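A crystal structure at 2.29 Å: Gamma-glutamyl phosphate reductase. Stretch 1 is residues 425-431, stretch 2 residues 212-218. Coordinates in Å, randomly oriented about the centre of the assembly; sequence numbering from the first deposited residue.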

# COMPACT_ATOMS: atom_id res chain seq x y z
N VAL A 425 23.22 -4.72 -7.42
CA VAL A 425 22.16 -5.44 -6.70
C VAL A 425 22.54 -6.92 -6.49
O VAL A 425 23.08 -7.56 -7.40
CB VAL A 425 20.76 -5.27 -7.42
CG1 VAL A 425 19.74 -6.33 -6.97
CG2 VAL A 425 20.19 -3.87 -7.18
N GLY A 426 22.31 -7.42 -5.28
CA GLY A 426 22.54 -8.83 -4.95
C GLY A 426 21.24 -9.51 -4.53
O GLY A 426 20.17 -8.92 -4.65
N LEU A 427 21.33 -10.74 -4.02
CA LEU A 427 20.15 -11.47 -3.54
C LEU A 427 19.56 -10.86 -2.27
O LEU A 427 18.50 -11.26 -1.83
CB LEU A 427 20.48 -12.94 -3.27
CG LEU A 427 20.68 -13.93 -4.42
CD1 LEU A 427 21.23 -15.24 -3.86
CD2 LEU A 427 19.39 -14.18 -5.21
N ASP A 428 20.27 -9.89 -1.71
CA ASP A 428 19.98 -9.32 -0.39
C ASP A 428 18.49 -9.04 -0.17
O ASP A 428 17.83 -9.73 0.63
CB ASP A 428 20.79 -8.02 -0.15
CG ASP A 428 22.27 -8.16 -0.54
OD1 ASP A 428 22.59 -8.06 -1.76
OD2 ASP A 428 23.10 -8.33 0.37
N GLY A 429 17.98 -8.05 -0.89
CA GLY A 429 16.65 -7.52 -0.62
C GLY A 429 15.58 -8.16 -1.48
O GLY A 429 14.48 -7.64 -1.59
N LEU A 430 15.91 -9.31 -2.07
CA LEU A 430 15.00 -10.03 -2.95
C LEU A 430 14.35 -11.26 -2.30
O LEU A 430 13.39 -11.81 -2.85
CB LEU A 430 15.71 -10.41 -4.27
CG LEU A 430 16.50 -9.38 -5.09
CD1 LEU A 430 16.80 -9.91 -6.49
CD2 LEU A 430 15.80 -8.05 -5.20
N VAL A 431 14.85 -11.68 -1.14
CA VAL A 431 14.22 -12.76 -0.35
C VAL A 431 13.57 -12.17 0.90
O VAL A 431 14.18 -11.35 1.60
CB VAL A 431 15.22 -13.92 0.09
CG1 VAL A 431 16.27 -14.21 -1.00
CG2 VAL A 431 15.91 -13.60 1.39
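Stretch 2, residues 212-218: DLVVPRG

Not one hydrogen bond links these two stretches of gamma-glutamyl phosphate reductase, although residues 213-217 of stretch 2 form a β-strand; more than 200 residues of sequence lie between the residues in contact. The contact is made instead by a few aliphatic carbons and one carbonyl oxygen, and it buries 198 Å² with both sides summed. It illustrates a general principle: a strand can receive an irregular segment on its side chains alone; here alternation presents two apolar side chains and the aliphatic part of an arginine on one side.

Stretch 2 is extended from Leu-213 to Arg-217, and its alternation is plain. The CA-to-CB bonds of Leu-213, Val-215 and Arg-217 point toward stretch 1, whereas that of Pro-216 points away and Val-214 is out of reach. Stretch 1 has no regular helix or strand. Its backbone turns through Leu-427 and Asp-428, where the amide of Leu-430 donates to the carbonyl of Leu-427 (N to O, 3.3 Å). Gly-426, Leu-427 and Asp-428 make no contact with the strand; contact is made at Val-425 and again at Gly-429 and Leu-430.

The two stretches run in opposite senses. Val-425 lies nearest Arg-217, with 8.6 Å between their CA atoms, and Leu-430 lies nearest Leu-213, at 8.3 Å CA to CA. Such spacings leave room for side chains between the backbones.

At the first end, Val-425, with chi1 in the t well, directs its CB toward the strand. CG2 of Val-425 approaches CD of Arg-217 at 3.6 Å and CG1 of Val-215 at 4.0 Å, so that one methyl group meets two successive residues of the row. The arginine contributes the aliphatic part of its chain to the closest approach; its guanidinium lies obliquely to the same methyl.

At the other end, the CA-to-CB bond of Leu-430 points sideways relative to stretch 2, but the end of the side chain comes nearer. CD2 of Leu-430 stands 4.3 Å from CD2 of Leu-213 and also 4.3 Å from CG2 of Val-215, a loose apolar contact in which a single methyl again serves two neighbours. Val-215 thus joins the two ends, one of its methyls meeting Val-425 and the other Leu-430.

The shortest approach belongs to Gly-429, whose carbonyl O lies 3.3 Å from CD2 of Leu-213. Gly-429 meets the leucine with its backbone carbonyl, a van der Waals contact between oxygen and methyl.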

# COMPACT_ATOMS: atom_id res chain seq x y z
N ASP A 212 5.37 -6.38 -5.49
CA ASP A 212 5.87 -6.30 -4.13
C ASP A 212 7.10 -5.43 -3.91
O ASP A 212 7.34 -4.98 -2.79
CB ASP A 212 6.14 -7.72 -3.60
CG ASP A 212 4.95 -8.65 -3.79
OD1 ASP A 212 3.97 -8.49 -3.02
OD2 ASP A 212 4.96 -9.49 -4.72
N LEU A 213 7.90 -5.19 -4.94
CA LEU A 213 9.12 -4.42 -4.78
C LEU A 213 9.51 -3.77 -6.07
O LEU A 213 9.45 -4.41 -7.11
CB LEU A 213 10.27 -5.31 -4.30
CG LEU A 213 11.56 -4.67 -3.78
CD1 LEU A 213 11.31 -3.82 -2.53
CD2 LEU A 213 12.60 -5.74 -3.47
N VAL A 214 9.94 -2.51 -6.00
CA VAL A 214 10.52 -1.82 -7.12
C VAL A 214 12.01 -1.77 -6.93
O VAL A 214 12.48 -1.35 -5.87
CB VAL A 214 10.05 -0.35 -7.26
CG1 VAL A 214 10.60 0.23 -8.55
CG2 VAL A 214 8.56 -0.26 -7.23
N VAL A 215 12.75 -2.16 -7.96
CA VAL A 215 14.21 -2.08 -7.92
C VAL A 215 14.67 -1.02 -8.93
O VAL A 215 14.58 -1.23 -10.14
CB VAL A 215 14.85 -3.47 -8.17
CG1 VAL A 215 16.33 -3.39 -8.03
CG2 VAL A 215 14.26 -4.51 -7.20
N PRO A 216 15.06 0.17 -8.44
CA PRO A 216 15.54 1.19 -9.37
C PRO A 216 17.03 1.05 -9.66
O PRO A 216 17.82 0.89 -8.75
CB PRO A 216 15.24 2.50 -8.64
CG PRO A 216 15.37 2.14 -7.18
CD PRO A 216 15.04 0.66 -7.05
N ARG A 217 17.38 1.08 -10.94
CA ARG A 217 18.78 1.02 -11.35
C ARG A 217 19.13 2.22 -12.26
O ARG A 217 19.17 2.11 -13.49
CB ARG A 217 19.09 -0.32 -12.04
CG ARG A 217 18.89 -1.57 -11.18
CD ARG A 217 20.04 -1.82 -10.19
NE ARG A 217 21.33 -1.95 -10.86
CZ ARG A 217 22.29 -1.03 -10.87
NH1 ARG A 217 22.14 0.13 -10.22
NH2 ARG A 217 23.42 -1.26 -11.52
N GLY A 218 19.36 3.38 -11.64
CA GLY A 218 19.70 4.59 -12.38
C GLY A 218 20.07 5.76 -11.49
O GLY A 218 20.75 5.60 -10.48